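Local coordinates for putative oxidoreductase molybdopterin-binding subunit (PDB 4ZOH), which probably serves as the molybdenum-bearing subunit of an oxidoreductase of the xanthine dehydrogenase and aldehyde oxidase family, binding a pterin cytosine dinucleotide cofactor, at residues 426-434 with 538-547; 379-389 with 563-571. One frame throughout, in Å; residues are numbered along the deposited sequence.

Contacts 1 and 2 both fall in the second molybdopterin cofactor-binding region of the chain, yet they sit at very different depths. Contact 1 (426-434 with 538-547) packs a hairpin turn on a short helix, its centre about 38 Å from the centre of the chain, where the second copy of this subunit also meets it. Contact 2 (379-389 with 563-571) is buried, about 20 Å from the chain centre, and comes near the cofactor: the side chain of T565 is about 8 Å from the pterin cytosine dinucleotide, and that of P564 about 14 Å from the molybdenum atom. The two do not touch; their centres are about 44 Å apart and their nearest atoms about 26 Å.

Contact 1: 426-434 with 538-547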
loop_
_atom_site.group_PDB
_atom_site.type_symbol
_atom_site.label_atom_id
_atom_site.label_comp_id
_atom_site.label_asym_id
_atom_site.label_seq_id
_atom_site.Cartn_x
_atom_site.Cartn_y
_atom_site.Cartn_z
ATOM N N SER A 426 -20.936 11.560 7.958
ATOM C CA SER A 426 -21.703 10.411 7.521
ATOM C C SER A 426 -21.972 9.436 8.647
ATOM O O SER A 426 -21.070 9.160 9.445
ATOM C CB SER A 426 -20.858 9.738 6.434
ATOM O OG SER A 426 -21.452 8.565 6.008
ATOM N N VAL A 427 -23.131 8.803 8.672
ATOM C CA VAL A 427 -23.412 7.857 9.765
ATOM C C VAL A 427 -23.761 6.501 9.231
ATOM O O VAL A 427 -24.662 6.375 8.377
ATOM C CB VAL A 427 -24.579 8.362 10.680
ATOM C CG1 VAL A 427 -24.828 7.399 11.846
ATOM C CG2 VAL A 427 -24.285 9.803 11.145
ATOM N N LYS A 428 -23.071 5.462 9.723
ATOM C CA LYS A 428 -23.265 4.111 9.149
ATOM C C LYS A 428 -24.489 3.469 9.907
ATOM O O LYS A 428 -24.926 3.974 10.951
ATOM C CB LYS A 428 -22.018 3.260 9.326
ATOM C CG LYS A 428 -20.747 3.833 8.672
ATOM C CD LYS A 428 -19.634 2.808 8.480
ATOM C CE LYS A 428 -18.568 3.344 7.460
ATOM N NZ LYS A 428 -19.185 3.483 6.098
ATOM N N TYR A 429 -25.024 2.386 9.387
ATOM C CA TYR A 429 -26.178 1.725 9.985
ATOM C C TYR A 429 -25.985 1.400 11.447
ATOM O O TYR A 429 -26.973 1.540 12.195
ATOM C CB TYR A 429 -26.456 0.430 9.250
ATOM C CG TYR A 429 -27.728 -0.284 9.642
ATOM C CD1 TYR A 429 -29.000 0.156 9.212
ATOM C CD2 TYR A 429 -27.662 -1.450 10.411
ATOM C CE1 TYR A 429 -30.148 -0.569 9.562
ATOM C CE2 TYR A 429 -28.815 -2.147 10.791
ATOM C CZ TYR A 429 -30.039 -1.733 10.339
ATOM O OH TYR A 429 -31.136 -2.489 10.718
ATOM N N ASP A 430 -24.756 0.941 11.831
ATOM C CA ASP A 430 -24.451 0.540 13.231
ATOM C C ASP A 430 -24.335 1.806 14.098
ATOM O O ASP A 430 -24.294 1.708 15.318
ATOM C CB ASP A 430 -23.194 -0.315 13.319
ATOM C CG ASP A 430 -21.991 0.344 12.526
ATOM O OD1 ASP A 430 -21.997 0.366 11.260
ATOM O OD2 ASP A 430 -21.119 0.909 13.186
ATOM N N GLY A 431 -24.277 2.981 13.464
ATOM C CA GLY A 431 -24.184 4.241 14.211
ATOM C C GLY A 431 -22.875 5.016 14.109
ATOM O O GLY A 431 -22.790 6.180 14.577
ATOM N N LYS A 432 -21.864 4.422 13.488
ATOM C CA LYS A 432 -20.528 5.051 13.467
ATOM C C LYS A 432 -20.540 6.389 12.744
ATOM O O LYS A 432 -21.095 6.500 11.690
ATOM C CB LYS A 432 -19.483 4.161 12.848
ATOM C CG LYS A 432 -18.075 4.800 12.877
ATOM C CD LYS A 432 -17.176 4.242 11.764
ATOM C CE LYS A 432 -15.717 4.648 11.937
ATOM N NZ LYS A 432 -15.508 6.113 12.000
ATOM N N ILE A 433 -19.902 7.396 13.317
ATOM C CA ILE A 433 -19.861 8.700 12.668
ATOM C C ILE A 433 -18.457 9.000 12.179
ATOM O O ILE A 433 -17.490 8.905 12.969
ATOM C CB ILE A 433 -20.268 9.844 13.651
ATOM C CG1 ILE A 433 -21.733 9.675 14.136
ATOM C CG2 ILE A 433 -20.064 11.236 13.023
ATOM C CD1 ILE A 433 -21.996 10.470 15.443
ATOM N N THR A 434 -18.374 9.477 10.935
ATOM C CA THR A 434 -17.116 9.974 10.360
ATOM C C THR A 434 -17.339 11.353 9.793
ATOM O O THR A 434 -18.297 11.600 9.071
ATOM C CB THR A 434 -16.585 9.012 9.246
ATOM O OG1 THR A 434 -16.709 7.674 9.733
ATOM C CG2 THR A 434 -15.072 9.285 8.878
ATOM N N PHE A 538 -30.446 7.369 19.602
ATOM C CA PHE A 538 -29.590 7.697 18.434
ATOM C C PHE A 538 -29.522 6.499 17.460
ATOM O O PHE A 538 -29.911 6.636 16.301
ATOM C CB PHE A 538 -28.178 8.115 18.885
ATOM C CG PHE A 538 -27.199 8.270 17.741
ATOM C CD1 PHE A 538 -27.162 9.449 17.004
ATOM C CD2 PHE A 538 -26.295 7.231 17.415
ATOM C CE1 PHE A 538 -26.238 9.585 15.950
ATOM C CE2 PHE A 538 -25.377 7.364 16.369
ATOM C CZ PHE A 538 -25.358 8.539 15.617
ATOM N N ASN A 539 -29.119 5.340 17.969
ATOM C CA ASN A 539 -29.011 4.151 17.171
ATOM C C ASN A 539 -30.341 3.708 16.485
ATOM O O ASN A 539 -30.315 3.296 15.312
ATOM C CB ASN A 539 -28.351 3.012 17.955
ATOM C CG ASN A 539 -26.855 3.263 18.195
ATOM O OD1 ASN A 539 -26.436 3.795 19.257
ATOM N ND2 ASN A 539 -26.033 2.875 17.218
ATOM N N GLU A 540 -31.478 3.847 17.190
ATOM C CA GLU A 540 -32.787 3.558 16.586
ATOM C C GLU A 540 -33.137 4.559 15.504
ATOM O O GLU A 540 -33.683 4.175 14.474
ATOM C CB GLU A 540 -33.955 3.475 17.613
ATOM C CG GLU A 540 -34.037 2.217 18.467
ATOM C CD GLU A 540 -34.551 2.542 19.892
ATOM O OE1 GLU A 540 -35.176 3.630 20.129
ATOM O OE2 GLU A 540 -34.310 1.707 20.797
ATOM N N ILE A 541 -32.826 5.829 15.690
ATOM C CA ILE A 541 -33.065 6.807 14.628
ATOM C C ILE A 541 -32.310 6.420 13.320
ATOM O O ILE A 541 -32.857 6.512 12.191
ATOM C CB ILE A 541 -32.709 8.256 15.089
ATOM C CG1 ILE A 541 -33.747 8.804 16.118
ATOM C CG2 ILE A 541 -32.626 9.210 13.902
ATOM C CD1 ILE A 541 -33.316 10.102 16.770
ATOM N N VAL A 542 -31.049 6.004 13.510
ATOM C CA VAL A 542 -30.120 5.724 12.427
ATOM C C VAL A 542 -30.648 4.488 11.686
ATOM O O VAL A 542 -30.835 4.529 10.485
ATOM C CB VAL A 542 -28.706 5.500 12.956
ATOM C CG1 VAL A 542 -27.814 4.904 11.849
ATOM C CG2 VAL A 542 -28.099 6.798 13.488
ATOM N N LYS A 543 -30.928 3.389 12.385
ATOM C CA LYS A 543 -31.476 2.191 11.673
ATOM C C LYS A 543 -32.781 2.415 10.901
ATOM O O LYS A 543 -32.979 1.916 9.760
ATOM C CB LYS A 543 -31.579 1.042 12.598
ATOM C CG LYS A 543 -30.241 0.783 13.211
ATOM C CD LYS A 543 -30.298 -0.513 13.941
ATOM C CE LYS A 543 -28.942 -0.823 14.552
ATOM N NZ LYS A 543 -28.897 -2.288 14.520
ATOM N N ASN A 544 -33.647 3.210 11.511
ATOM C CA ASN A 544 -34.871 3.633 10.875
ATOM C C ASN A 544 -34.638 4.578 9.714
ATOM O O ASN A 544 -35.387 4.533 8.766
ATOM C CB ASN A 544 -35.912 4.142 11.912
ATOM C CG ASN A 544 -36.522 2.974 12.702
ATOM O OD1 ASN A 544 -37.345 2.210 12.165
ATOM N ND2 ASN A 544 -36.047 2.762 13.949
ATOM N N ALA A 545 -33.608 5.417 9.758
ATOM C CA ALA A 545 -33.317 6.237 8.569
ATOM C C ALA A 545 -32.997 5.384 7.332
ATOM O O ALA A 545 -33.430 5.700 6.232
ATOM C CB ALA A 545 -32.195 7.242 8.839
ATOM N N PHE A 546 -32.239 4.305 7.531
ATOM C CA PHE A 546 -31.914 3.409 6.468
ATOM C C PHE A 546 -33.181 2.678 5.957
ATOM O O PHE A 546 -33.437 2.635 4.736
ATOM C CB PHE A 546 -30.830 2.427 6.936
ATOM C CG PHE A 546 -29.410 2.960 6.829
ATOM C CD1 PHE A 546 -28.626 2.667 5.684
ATOM C CD2 PHE A 546 -28.816 3.709 7.869
ATOM C CE1 PHE A 546 -27.301 3.109 5.570
ATOM C CE2 PHE A 546 -27.477 4.155 7.769
ATOM C CZ PHE A 546 -26.711 3.861 6.599
ATOM N N LYS A 547 -33.997 2.147 6.863
ATOM C CA LYS A 547 -35.271 1.458 6.474
ATOM C C LYS A 547 -36.233 2.371 5.702
ATOM O O LYS A 547 -36.918 1.927 4.818
ATOM C CB LYS A 547 -35.999 0.882 7.687
ATOM C CG LYS A 547 -35.603 -0.527 8.059
ATOM C CD LYS A 547 -35.992 -0.818 9.512
ATOM C CE LYS A 547 -34.850 -1.548 10.200
ATOM N NZ LYS A 547 -35.271 -2.366 11.363
HETATM O O HOH W 1 -27.387 2.301 14.832
#
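Y429 lies across helix 538-547, with K543 over one ring face and F546 at the ring edge. Its CB stands over the F546 ring, 4.2 Å from the centroid, as a CH-pi contact. CG is anti to the backbone N (chi1 -173°), which carries the tyrosine ring out over the helix. There CD1 meets F546 CB at 3.7 Å, and the tyrosine edge is turned to the phenylalanine face in an offset edge-to-face pair, planes at 82°. Further out, CE1 rests on K543 CB and CZ on the lysine CG and CD; K543 CG sits over the ring face, 3.9 Å from its centroid. At the tip, OH approaches K547 CE at 3.9 Å. On the strand side of the turn, V427 CG1 packs on V542 CG2 (3.7 Å), and F538 CZ meets I433 CD1. Water 1 bridges Y429 O to N539, donating to N539 O and accepting from ND2. The type I turn 428-431 thus closes the beta hairpin of strands 420-427 and 433-437 against helix 538-547, with L501 of helix 486-512 also packing on V427, I465 of strand 465-468 on I433, and W420 of the second subunit meeting the F546 ring.

Contact 2: 379-389 with 563-571; sequences TYDSGNVKKLL and PPTTPYGVH
The aromatic ring of Y568 is the main bump of this contact, filling the hollow between the bend at S382-G383 and the start of helix 385-401. V385 CG2 lies over one face of the ring, towards its rim, while L388 CD1 presses on CE1 at 3.6 Å. The phenol OH accepts a nearly straight bond from N384 N (2.8 Å, 161° at the hydrogen). G383 CA comes within 3.2 Å of the same oxygen, and a side chain on this glycine would run into the ring. L388 splits its branches over the strand: CD1 takes the tyrosine, whereas CD2 settles against G569 CA and V570 CG1. L389 CD2 touches V570 CB from the next position along the helix. Helix 385-401 thereby covers strand 568-577 of a mixed sheet, their local axes 8.3 Å apart and inclined at 25°, and N384 caps it by accepting from K387 N. Beyond the bend the polar end is led by D381, whose carboxylate is brought to the hydroxyls of T565 and T566 and to T566 N by a chi1 of 54°. OD1 receives T566 OG1 and T566 N (3.0 Å) from one face of its plane, and OD2 takes T565 OG1 (2.7 Å) on its syn lone pair. With an alanine here the carboxylate is gone, and both threonine hydroxyls and T566 N would probably be left without their acceptor oxygens, and K668, which forms a salt bridge to OD1, without the charge it pairs with. Alongside, T566 CG2 rests against T379 O (3.6 Å) and lies at the edge of the Y380 ring, near its plane.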
loop_
_atom_site.group_PDB
_atom_site.type_symbol
_atom_site.label_atom_id
_atom_site.label_comp_id
_atom_site.label_asym_id
_atom_site.label_seq_id
_atom_site.Cartn_x
_atom_site.Cartn_y
_atom_site.Cartn_z
ATOM N N THR A 379 -9.737 46.194 5.450
ATOM C CA THR A 379 -10.630 46.366 6.584
ATOM C C THR A 379 -10.279 45.435 7.768
ATOM O O THR A 379 -10.386 44.199 7.685
ATOM C CB THR A 379 -12.082 46.172 6.165
ATOM O OG1 THR A 379 -12.400 47.208 5.221
ATOM C CG2 THR A 379 -13.067 46.294 7.380
ATOM N N TYR A 380 -9.832 46.058 8.847
ATOM C CA TYR A 380 -9.604 45.390 10.089
ATOM C C TYR A 380 -10.964 45.286 10.728
ATOM O O TYR A 380 -11.588 46.315 11.053
ATOM C CB TYR A 380 -8.691 46.223 10.925
ATOM C CG TYR A 380 -7.347 46.561 10.338
ATOM C CD1 TYR A 380 -6.701 45.759 9.347
ATOM C CD2 TYR A 380 -6.673 47.696 10.792
ATOM C CE1 TYR A 380 -5.456 46.131 8.816
ATOM C CE2 TYR A 380 -5.427 48.055 10.285
ATOM C CZ TYR A 380 -4.819 47.266 9.312
ATOM O OH TYR A 380 -3.567 47.675 8.865
ATOM N N ASP A 381 -11.459 44.051 10.924
ATOM C CA ASP A 381 -12.905 43.902 11.127
ATOM C C ASP A 381 -13.466 44.053 12.522
ATOM O O ASP A 381 -14.619 44.545 12.677
ATOM C CB ASP A 381 -13.416 42.582 10.550
ATOM C CG ASP A 381 -12.631 41.321 11.092
ATOM O OD1 ASP A 381 -11.533 41.439 11.722
ATOM O OD2 ASP A 381 -13.154 40.207 10.813
ATOM N N SER A 382 -12.733 43.567 13.529
ATOM C CA SER A 382 -13.309 43.510 14.876
ATOM C C SER A 382 -12.177 43.398 15.880
ATOM O O SER A 382 -11.064 42.956 15.535
ATOM C CB SER A 382 -14.336 42.389 15.072
ATOM O OG SER A 382 -13.600 41.196 15.158
ATOM N N GLY A 383 -12.465 43.893 17.085
ATOM C CA GLY A 383 -11.514 43.947 18.189
ATOM C C GLY A 383 -11.274 45.370 18.640
ATOM O O GLY A 383 -12.015 46.286 18.279
ATOM N N ASN A 384 -10.187 45.555 19.370
ATOM C CA ASN A 384 -9.887 46.823 19.977
ATOM C C ASN A 384 -8.450 46.858 20.254
ATOM O O ASN A 384 -8.021 46.341 21.297
ATOM C CB ASN A 384 -10.652 46.983 21.320
ATOM C CG ASN A 384 -10.471 48.373 21.960
ATOM O OD1 ASN A 384 -9.380 49.014 21.936
ATOM N ND2 ASN A 384 -11.532 48.824 22.575
ATOM N N VAL A 385 -7.713 47.518 19.356
ATOM C CA VAL A 385 -6.269 47.499 19.379
ATOM C C VAL A 385 -5.730 48.190 20.636
ATOM O O VAL A 385 -4.896 47.616 21.332
ATOM C CB VAL A 385 -5.673 48.126 18.093
ATOM C CG1 VAL A 385 -4.146 48.042 18.090
ATOM C CG2 VAL A 385 -6.219 47.430 16.852
ATOM N N LYS A 386 -6.215 49.419 20.907
ATOM C CA LYS A 386 -5.737 50.257 22.018
ATOM C C LYS A 386 -5.827 49.499 23.316
ATOM O O LYS A 386 -4.859 49.431 24.070
ATOM C CB LYS A 386 -6.590 51.523 22.142
ATOM C CG LYS A 386 -6.102 52.676 21.317
ATOM C CD LYS A 386 -5.246 53.604 22.130
ATOM C CE LYS A 386 -5.551 55.008 21.657
ATOM N NZ LYS A 386 -4.878 55.916 22.621
ATOM N N LYS A 387 -6.986 48.898 23.523
ATOM C CA LYS A 387 -7.307 48.166 24.740
ATOM C C LYS A 387 -6.423 46.963 24.940
ATOM O O LYS A 387 -6.009 46.664 26.066
ATOM C CB LYS A 387 -8.763 47.739 24.669
ATOM C CG LYS A 387 -9.304 46.871 25.794
ATOM C CD LYS A 387 -10.823 46.982 25.719
ATOM C CE LYS A 387 -11.464 46.513 27.014
ATOM N NZ LYS A 387 -12.117 45.178 26.860
ATOM N N LEU A 388 -6.124 46.264 23.838
ATOM C CA LEU A 388 -5.174 45.152 23.877
ATOM C C LEU A 388 -3.799 45.666 24.209
ATOM O O LEU A 388 -3.100 45.035 24.964
ATOM C CB LEU A 388 -5.171 44.335 22.571
ATOM C CG LEU A 388 -4.516 42.986 22.768
ATOM C CD1 LEU A 388 -5.266 41.863 22.097
ATOM C CD2 LEU A 388 -3.123 43.072 22.206
ATOM N N LEU A 389 -3.401 46.798 23.635
ATOM C CA LEU A 389 -2.129 47.402 24.002
ATOM C C LEU A 389 -2.064 47.836 25.499
ATOM O O LEU A 389 -0.982 47.724 26.121
ATOM C CB LEU A 389 -1.841 48.604 23.111
ATOM C CG LEU A 389 -1.387 48.400 21.676
ATOM C CD1 LEU A 389 -1.478 49.747 20.939
ATOM C CD2 LEU A 389 0.049 47.923 21.664
ATOM N N PRO A 563 -14.704 39.435 3.844
ATOM C CA PRO A 563 -13.308 39.505 3.546
ATOM C C PRO A 563 -12.415 38.831 4.669
ATOM O O PRO A 563 -12.932 38.349 5.715
ATOM C CB PRO A 563 -13.080 41.007 3.419
ATOM C CG PRO A 563 -14.049 41.620 4.366
ATOM C CD PRO A 563 -15.259 40.742 4.274
ATOM N N PRO A 564 -11.096 38.722 4.430
ATOM C CA PRO A 564 -10.278 38.056 5.452
ATOM C C PRO A 564 -10.518 38.691 6.879
ATOM O O PRO A 564 -10.597 39.906 6.993
ATOM C CB PRO A 564 -8.834 38.322 4.980
ATOM C CG PRO A 564 -8.929 38.695 3.518
ATOM C CD PRO A 564 -10.375 38.926 3.150
ATOM N N THR A 565 -10.694 37.866 7.908
ATOM C CA THR A 565 -10.804 38.313 9.294
ATOM C C THR A 565 -9.419 38.591 9.866
ATOM O O THR A 565 -8.437 37.894 9.528
ATOM C CB THR A 565 -11.572 37.299 10.131
ATOM O OG1 THR A 565 -11.973 37.887 11.372
ATOM C CG2 THR A 565 -10.742 35.990 10.382
ATOM N N THR A 566 -9.320 39.626 10.712
ATOM C CA THR A 566 -7.999 40.191 11.081
ATOM C C THR A 566 -7.675 40.063 12.597
ATOM O O THR A 566 -8.272 40.791 13.398
ATOM C CB THR A 566 -7.911 41.683 10.658
ATOM O OG1 THR A 566 -8.968 42.423 11.326
ATOM C CG2 THR A 566 -8.038 41.842 9.080
ATOM N N PRO A 567 -6.775 39.103 13.012
ATOM C CA PRO A 567 -6.334 39.121 14.431
ATOM C C PRO A 567 -5.262 40.171 14.566
ATOM O O PRO A 567 -4.747 40.650 13.552
ATOM C CB PRO A 567 -5.697 37.739 14.619
ATOM C CG PRO A 567 -5.116 37.429 13.259
ATOM C CD PRO A 567 -6.212 37.925 12.303
ATOM N N TYR A 568 -4.885 40.474 15.802
ATOM C CA TYR A 568 -3.883 41.492 16.107
ATOM C C TYR A 568 -3.304 41.153 17.481
ATOM O O TYR A 568 -3.915 40.410 18.263
ATOM C CB TYR A 568 -4.548 42.914 16.131
ATOM C CG TYR A 568 -5.724 43.004 17.108
ATOM C CD1 TYR A 568 -5.549 43.526 18.410
ATOM C CD2 TYR A 568 -6.993 42.514 16.761
ATOM C CE1 TYR A 568 -6.634 43.599 19.290
ATOM C CE2 TYR A 568 -8.065 42.557 17.641
ATOM C CZ TYR A 568 -7.872 43.089 18.917
ATOM O OH TYR A 568 -8.921 43.103 19.804
ATOM N N GLY A 569 -2.136 41.692 17.801
ATOM C CA GLY A 569 -1.660 41.574 19.154
ATOM C C GLY A 569 -0.406 42.335 19.395
ATOM O O GLY A 569 0.045 43.069 18.527
ATOM N N VAL A 570 0.155 42.180 20.599
ATOM C CA VAL A 570 1.416 42.836 20.953
ATOM C C VAL A 570 2.337 41.760 21.579
ATOM O O VAL A 570 1.860 40.944 22.381
ATOM C CB VAL A 570 1.172 44.096 21.864
ATOM C CG1 VAL A 570 0.272 43.749 23.071
ATOM C CG2 VAL A 570 2.491 44.642 22.401
ATOM N N HIS A 571 3.627 41.765 21.213
ATOM C CA HIS A 571 4.549 40.758 21.627
ATOM C C HIS A 571 5.694 41.552 22.168
ATOM O O HIS A 571 5.874 42.697 21.781
ATOM C CB HIS A 571 5.027 39.834 20.451
ATOM C CG HIS A 571 3.969 38.858 19.983
ATOM N ND1 HIS A 571 4.278 37.607 19.460
ATOM C CD2 HIS A 571 2.610 38.948 19.958
ATOM C CE1 HIS A 571 3.147 36.954 19.226
ATOM N NE2 HIS A 571 2.120 37.757 19.457
HETATM O O HOH W 2 -9.546 41.866 5.694
HETATM O O HOH W 3 -12.082 42.405 7.752
HETATM O O HOH W 4 -14.053 39.592 8.235
#